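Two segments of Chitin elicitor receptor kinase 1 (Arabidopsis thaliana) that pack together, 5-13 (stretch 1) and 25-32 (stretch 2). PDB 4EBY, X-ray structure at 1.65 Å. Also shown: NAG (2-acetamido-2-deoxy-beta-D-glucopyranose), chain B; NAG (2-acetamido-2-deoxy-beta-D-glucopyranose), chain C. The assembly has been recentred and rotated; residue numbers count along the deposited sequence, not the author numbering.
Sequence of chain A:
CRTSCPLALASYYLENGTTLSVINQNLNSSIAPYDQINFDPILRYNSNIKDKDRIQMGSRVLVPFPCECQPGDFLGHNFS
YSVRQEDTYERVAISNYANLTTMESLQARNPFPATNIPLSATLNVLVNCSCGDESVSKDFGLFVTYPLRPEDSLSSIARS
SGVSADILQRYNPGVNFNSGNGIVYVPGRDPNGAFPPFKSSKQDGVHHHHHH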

ATOM      1  N   CYS A   5      -2.759   9.680 -11.888  1.00 28.31           N
ATOM      2  CA  CYS A   5      -4.046   9.409 -11.244  1.00 28.36           C
ATOM      3  C   CYS A   5      -4.103  10.070  -9.872  1.00 28.41           C
ATOM      4  O   CYS A   5      -3.086  10.385  -9.282  1.00 29.93           O
ATOM      5  CB  CYS A   5      -4.307   7.902 -11.152  1.00 27.03           C
ATOM      6  SG  CYS A   5      -3.111   6.952 -10.207  1.00 25.60           S
ATOM      7  N   PRO A   6      -5.311  10.297  -9.346  1.00 25.75           N
ATOM      8  CA  PRO A   6      -5.361  11.082  -8.109  1.00 26.31           C
ATOM      9  C   PRO A   6      -5.119  10.303  -6.808  1.00 22.45           C
ATOM     10  O   PRO A   6      -4.873  10.902  -5.761  1.00 27.49           O
ATOM     11  CB  PRO A   6      -6.796  11.626  -8.113  1.00 30.73           C
ATOM     12  CG  PRO A   6      -7.569  10.590  -8.860  1.00 31.50           C
ATOM     13  CD  PRO A   6      -6.638  10.098  -9.950  1.00 31.58           C
ATOM     14  N   LEU A   7      -5.240   8.984  -6.857  1.00 19.27           N
ATOM     15  CA  LEU A   7      -4.964   8.189  -5.687  1.00 21.27           C
ATOM     16  C   LEU A   7      -4.719   6.731  -5.998  1.00 19.17           C
ATOM     17  O   LEU A   7      -4.956   6.246  -7.118  1.00 19.94           O
ATOM     18  CB  LEU A   7      -6.083   8.289  -4.673  1.00 28.35           C
ATOM     19  CG  LEU A   7      -7.259   7.344  -4.888  1.00 24.36           C
ATOM     20  CD1 LEU A   7      -7.972   7.178  -3.555  1.00 34.92           C
ATOM     21  CD2 LEU A   7      -8.174   7.906  -5.907  1.00 33.28           C
ATOM     22  N   ALA A   8      -4.204   6.052  -4.986  1.00 16.85           N
ATOM     23  CA  ALA A   8      -3.969   4.625  -5.022  1.00 14.48           C
ATOM     24  C   ALA A   8      -4.402   4.072  -3.673  1.00 15.21           C
ATOM     25  O   ALA A   8      -4.756   4.846  -2.761  1.00 16.50           O
ATOM     26  CB  ALA A   8      -2.477   4.315  -5.283  1.00 15.63           C
ATOM     27  N   LEU A   9      -4.395   2.748  -3.537  1.00 13.00           N
ATOM     28  CA  LEU A   9      -4.758   2.109  -2.262  1.00 13.43           C
ATOM     29  C   LEU A   9      -3.593   1.238  -1.821  1.00 14.31           C
ATOM     30  O   LEU A   9      -2.957   0.590  -2.656  1.00 16.70           O
ATOM     31  CB  LEU A   9      -6.004   1.241  -2.429  1.00 15.05           C
ATOM     32  CG  LEU A   9      -7.292   1.994  -2.757  1.00 18.32           C
ATOM     33  CD1 LEU A   9      -8.374   1.028  -3.171  1.00 18.68           C
ATOM     34  CD2 LEU A   9      -7.729   2.778  -1.518  1.00 19.86           C
ATOM     35  N   ALA A  10      -3.287   1.246  -0.525  1.00 13.37           N
ATOM     36  CA  ALA A  10      -2.255   0.361   0.011  1.00 15.59           C
ATOM     37  C   ALA A  10      -2.913  -0.763   0.798  1.00 15.87           C
ATOM     38  O   ALA A  10      -3.824  -0.523   1.594  1.00 17.63           O
ATOM     39  CB  ALA A  10      -1.288   1.142   0.920  1.00 16.84           C
ATOM     40  N   SER A  11      -2.459  -1.988   0.585  1.00 13.73           N
ATOM     41  CA  SER A  11      -3.004  -3.127   1.316  1.00 14.80           C
ATOM     42  C   SER A  11      -2.129  -3.456   2.503  1.00 15.91           C
ATOM     43  O   SER A  11      -0.980  -3.873   2.333  1.00 15.58           O
ATOM     44  CB  SER A  11      -3.089  -4.353   0.397  1.00 16.66           C
ATOM     45  OG  SER A  11      -3.642  -5.461   1.104  1.00 17.77           O
ATOM     46  N   TYR A  12      -2.670  -3.228   3.703  1.00 15.64           N
ATOM     47  CA  TYR A  12      -1.897  -3.379   4.931  1.00 16.27           C
ATOM     48  C   TYR A  12      -2.373  -4.608   5.711  1.00 14.81           C
ATOM     49  O   TYR A  12      -3.444  -4.597   6.311  1.00 16.77           O
ATOM     50  CB  TYR A  12      -2.075  -2.099   5.765  1.00 12.45           C
ATOM     51  CG  TYR A  12      -1.102  -1.911   6.905  1.00 14.46           C
ATOM     52  CD1 TYR A  12      -0.181  -0.871   6.885  1.00 15.94           C
ATOM     53  CD2 TYR A  12      -1.114  -2.768   8.002  1.00 17.05           C
ATOM     54  CE1 TYR A  12       0.710  -0.680   7.961  1.00 14.60           C
ATOM     55  CE2 TYR A  12      -0.227  -2.600   9.046  1.00 16.53           C
ATOM     56  CZ  TYR A  12       0.682  -1.567   9.017  1.00 15.52           C
ATOM     57  OH  TYR A  12       1.536  -1.412  10.096  1.00 17.43           O
ATOM     58  N   TYR A  13      -1.557  -5.660   5.736  1.00 13.93           N
ATOM     59  CA  TYR A  13      -1.913  -6.897   6.422  1.00 15.57           C
ATOM     60  C   TYR A  13      -1.735  -6.764   7.938  1.00 15.38           C
ATOM     61  O   TYR A  13      -0.754  -6.173   8.397  1.00 18.66           O
ATOM     62  CB  TYR A  13      -1.049  -8.039   5.891  1.00 17.50           C
ATOM     63  CG  TYR A  13      -1.312  -9.357   6.569  1.00 18.68           C
ATOM     64  CD1 TYR A  13      -2.372 -10.156   6.173  1.00 20.38           C
ATOM     65  CD2 TYR A  13      -0.498  -9.802   7.610  1.00 17.72           C
ATOM     66  CE1 TYR A  13      -2.636 -11.371   6.801  1.00 24.91           C
ATOM     67  CE2 TYR A  13      -0.747 -11.026   8.239  1.00 19.31           C
ATOM     68  CZ  TYR A  13      -1.817 -11.800   7.826  1.00 21.74           C
ATOM     69  OH  TYR A  13      -2.067 -13.018   8.444  1.00 26.16           O
ATOM     70  N   GLN A  25      -1.550   6.653  11.276  1.00 16.31           N
ATOM     71  CA  GLN A  25      -0.404   7.485  11.604  1.00 16.25           C
ATOM     72  C   GLN A  25       0.718   7.234  10.587  1.00 16.57           C
ATOM     73  O   GLN A  25       1.260   8.164   9.976  1.00 17.55           O
ATOM     74  CB  GLN A  25       0.104   7.140  13.002  1.00 19.13           C
ATOM     75  CG  GLN A  25       1.291   7.980  13.426  1.00 20.89           C
ATOM     76  CD  GLN A  25       1.560   7.863  14.912  1.00 29.19           C
ATOM     77  OE1 GLN A  25       1.626   6.760  15.460  1.00 34.75           O
ATOM     78  NE2 GLN A  25       1.681   9.002  15.577  1.00 35.08           N
ATOM     79  N   ASN A  26       1.065   5.971  10.413  1.00 14.74           N
ATOM     80  CA  ASN A  26       2.181   5.626   9.529  1.00 14.84           C
ATOM     81  C   ASN A  26       1.908   6.013   8.077  1.00 13.52           C
ATOM     82  O   ASN A  26       2.795   6.509   7.362  1.00 16.51           O
ATOM     83  CB  ASN A  26       2.479   4.131   9.633  1.00 15.48           C
ATOM     84  CG  ASN A  26       3.088   3.753  10.982  1.00 16.37           C
ATOM     85  OD1 ASN A  26       3.302   4.621  11.844  1.00 18.41           O
ATOM     86  ND2 ASN A  26       3.354   2.453  11.183  1.00 17.51           N
ATOM     87  N   LEU A  27       0.675   5.772   7.644  1.00 13.92           N
ATOM     88  CA  LEU A  27       0.293   6.098   6.281  1.00 14.31           C
ATOM     89  C   LEU A  27      -0.457   7.436   6.206  1.00 13.98           C
ATOM     90  O   LEU A  27      -1.270   7.651   5.298  1.00 15.87           O
ATOM     91  CB  LEU A  27      -0.522   4.959   5.647  1.00 15.19           C
ATOM     92  CG  LEU A  27       0.258   3.706   5.242  1.00 19.18           C
ATOM     93  CD1 LEU A  27       0.882   2.976   6.398  1.00 23.82           C
ATOM     94  CD2 LEU A  27      -0.673   2.753   4.460  1.00 20.72           C
ATOM     95  N   ASN A  28      -0.173   8.351   7.142  1.00 14.98           N
ATOM     96  CA  ASN A  28      -0.788   9.665   7.075  1.00 14.16           C
ATOM     97  C   ASN A  28      -0.455  10.376   5.755  1.00 16.67           C
ATOM     98  O   ASN A  28       0.685  10.322   5.269  1.00 14.52           O
ATOM     99  CB  ASN A  28      -0.327  10.537   8.234  1.00 14.46           C
ATOM    100  CG  ASN A  28      -0.803  11.951   8.085  1.00 17.10           C
ATOM    101  OD1 ASN A  28      -1.984  12.232   8.268  1.00 18.57           O
ATOM    102  ND2 ASN A  28       0.116  12.845   7.721  1.00 15.19           N
ATOM    103  N   SER A  29      -1.459  11.030   5.173  1.00 16.88           N
ATOM    104  CA  SER A  29      -1.260  11.879   4.010  1.00 15.26           C
ATOM    105  C   SER A  29      -2.408  12.869   3.911  1.00 13.66           C
ATOM    106  O   SER A  29      -3.314  12.836   4.734  1.00 16.59           O
ATOM    107  CB  SER A  29      -1.224  11.038   2.732  1.00 16.31           C
ATOM    108  OG  SER A  29      -2.551  10.604   2.383  1.00 16.81           O
ATOM    109  N   SER A  30      -2.373  13.732   2.903  1.00 14.92           N
ATOM    110  CA  SER A  30      -3.466  14.674   2.679  1.00 17.57           C
ATOM    111  C   SER A  30      -4.768  13.929   2.412  1.00 17.12           C
ATOM    112  O   SER A  30      -5.847  14.429   2.728  1.00 18.67           O
ATOM    113  CB  SER A  30      -3.128  15.554   1.474  1.00 25.41           C
ATOM    114  OG  SER A  30      -1.991  16.361   1.730  1.00 29.43           O
ATOM    115  N   ILE A  31      -4.655  12.745   1.817  1.00 17.18           N
ATOM    116  CA  ILE A  31      -5.806  11.935   1.434  1.00 20.61           C
ATOM    117  C   ILE A  31      -6.429  11.166   2.629  1.00 19.06           C
ATOM    118  O   ILE A  31      -7.640  10.886   2.651  1.00 22.07           O
ATOM    119  CB  ILE A  31      -5.398  11.022   0.258  1.00 21.64           C
ATOM    120  CG1 ILE A  31      -5.441  11.837  -1.035  1.00 25.29           C
ATOM    121  CG2 ILE A  31      -6.248   9.763   0.200  1.00 26.13           C
ATOM    122  CD1 ILE A  31      -4.864  11.130  -2.244  1.00 36.98           C
ATOM    123  N   ALA A  32      -5.604  10.865   3.639  1.00 17.37           N
ATOM    124  CA  ALA A  32      -6.073  10.186   4.844  1.00 17.19           C
ATOM    125  C   ALA A  32      -5.432  10.858   6.035  1.00 17.68           C
ATOM    126  O   ALA A  32      -4.496  10.315   6.648  1.00 18.37           O
ATOM    127  CB  ALA A  32      -5.693   8.716   4.813  1.00 20.36           C
TER
HETATM  128  C1  NAG B   1      -0.302  14.154   7.271  1.00 16.34           C
HETATM  129  C2  NAG B   1       0.141  15.224   8.281  1.00 17.78           C
HETATM  130  C3  NAG B   1      -0.221  16.607   7.731  1.00 18.96           C
HETATM  131  C4  NAG B   1       0.377  16.798   6.344  1.00 19.43           C
HETATM  132  C5  NAG B   1      -0.029  15.650   5.430  1.00 19.70           C
HETATM  133  C6  NAG B   1       0.622  15.802   4.061  1.00 25.68           C
HETATM  134  C7  NAG B   1       0.196  14.440  10.594  1.00 22.47           C
HETATM  135  C8  NAG B   1      -0.536  14.100  11.856  1.00 27.03           C
HETATM  136  N2  NAG B   1      -0.480  15.016   9.589  1.00 19.76           N
HETATM  137  O3  NAG B   1       0.203  17.601   8.644  1.00 21.82           O
HETATM  138  O4  NAG B   1      -0.084  17.984   5.724  1.00 22.96           O
HETATM  139  O5  NAG B   1       0.307  14.396   6.001  1.00 18.81           O
HETATM  140  O6  NAG B   1       2.030  15.688   4.161  1.00 23.98           O
HETATM  141  O7  NAG B   1       1.387  14.166  10.529  1.00 30.20           O
HETATM  142  C1  NAG C   1       6.591  -8.887   5.634  1.00 19.26           C
HETATM  143  C2  NAG C   1       5.502  -9.520   6.510  1.00 20.13           C
HETATM  144  C3  NAG C   1       6.123 -10.450   7.560  1.00 27.64           C
HETATM  145  C4  NAG C   1       7.153 -11.402   6.964  1.00 32.22           C
HETATM  146  C5  NAG C   1       8.089 -10.663   6.012  1.00 24.14           C
HETATM  147  C6  NAG C   1       9.048 -11.608   5.291  1.00 32.93           C
HETATM  148  C7  NAG C   1       3.422  -8.405   7.187  1.00 23.84           C
HETATM  149  C8  NAG C   1       2.764  -7.353   8.052  1.00 19.02           C
HETATM  150  N2  NAG C   1       4.758  -8.479   7.186  1.00 19.82           N
HETATM  151  O3  NAG C   1       5.121 -11.189   8.243  1.00 31.80           O
HETATM  152  O4  NAG C   1       7.919 -11.962   8.015  1.00 36.03           O
HETATM  153  O5  NAG C   1       7.337  -9.949   5.048  1.00 21.85           O
HETATM  154  O6  NAG C   1       8.291 -12.520   4.518  1.00 36.72           O
HETATM  155  O7  NAG C   1       2.723  -9.154   6.505  1.00 23.57           O

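A strand and an irregular segment can be held together without a single hydrogen bond between them, provided that a few apolar side chains are placed where they can reach across. The two stretches of this chitin elicitor receptor kinase illustrate the principle on a small scale. Stretch 1 runs into a strand that ends the segment at Y13; stretch 2 begins with the last residues of a helix, Q25 and N26, and continues as loop. Their touching parts run in roughly opposed directions, 151° apart, so that the early part of one lies near the late part of the other. The backbones stay well separated: CA of L7 is 8.1 Å from CA of I31, and CA of A10 is 8.9 Å from CA of L27. Such a gap is too wide for backbone pairing and is bridged by side chains, with a modest 230 Å² of surface buried in total.

L27 gives up the most surface. It is the first residue after the helix to leave helical phi/psi, and its CA-to-CB bond points toward the strand. With chi1 in m and chi2 in p, its nearest approaches are CD2 to CB of A10 at 3.9 Å and CD1 to CE1 of Y12 at 4.0 Å, and CD2 also comes within 4.4 Å of CD1 of Y12. The strand explains why these two residues serve as partners. Side chains alternate along an extended backbone, so A10 and Y12 both point toward stretch 2 while S11, between them, points away and has its hydroxyl hydrogen-bonded elsewhere in the structure. The short side chain of A10 offers a single methyl, and the leucine reaches across to meet it.

Y12 covers the next largest area. With chi1 in t, its ring presents an edge to L27, whose CD1 sits near the ring plane; this is plain van der Waals packing of a methyl against aromatic carbon. Farther along the ring, OH of Y12 comes within 4.4 Å of ND2 of N26, too far for a hydrogen bond. Both polar atoms are satisfied elsewhere in the structure, so their proximity leaves no unmet demand in this buried setting.

I31 covers almost as much as Y12 and makes the second point of contact, nearer the start of stretch 1. Its extended side chain, chi1 in m and chi2 in t, carries CD1 to 3.9 Å from CB of L7, an apolar pairing, and to 3.5 Å from the backbone O of P6, a van der Waals contact, since a methyl carbon is no conventional donor. The loop that positions I31 is braced locally: OG of S29 accepts weak hydrogen bonds from N of I31 at 3.1 Å and from N of A32 at 3.3 Å. N28, by contrast, stays out of reach of the strand, and its ND2 is bonded covalently to C1 of the chain B NAG at 1.4 Å, the linkage of an N-glycan.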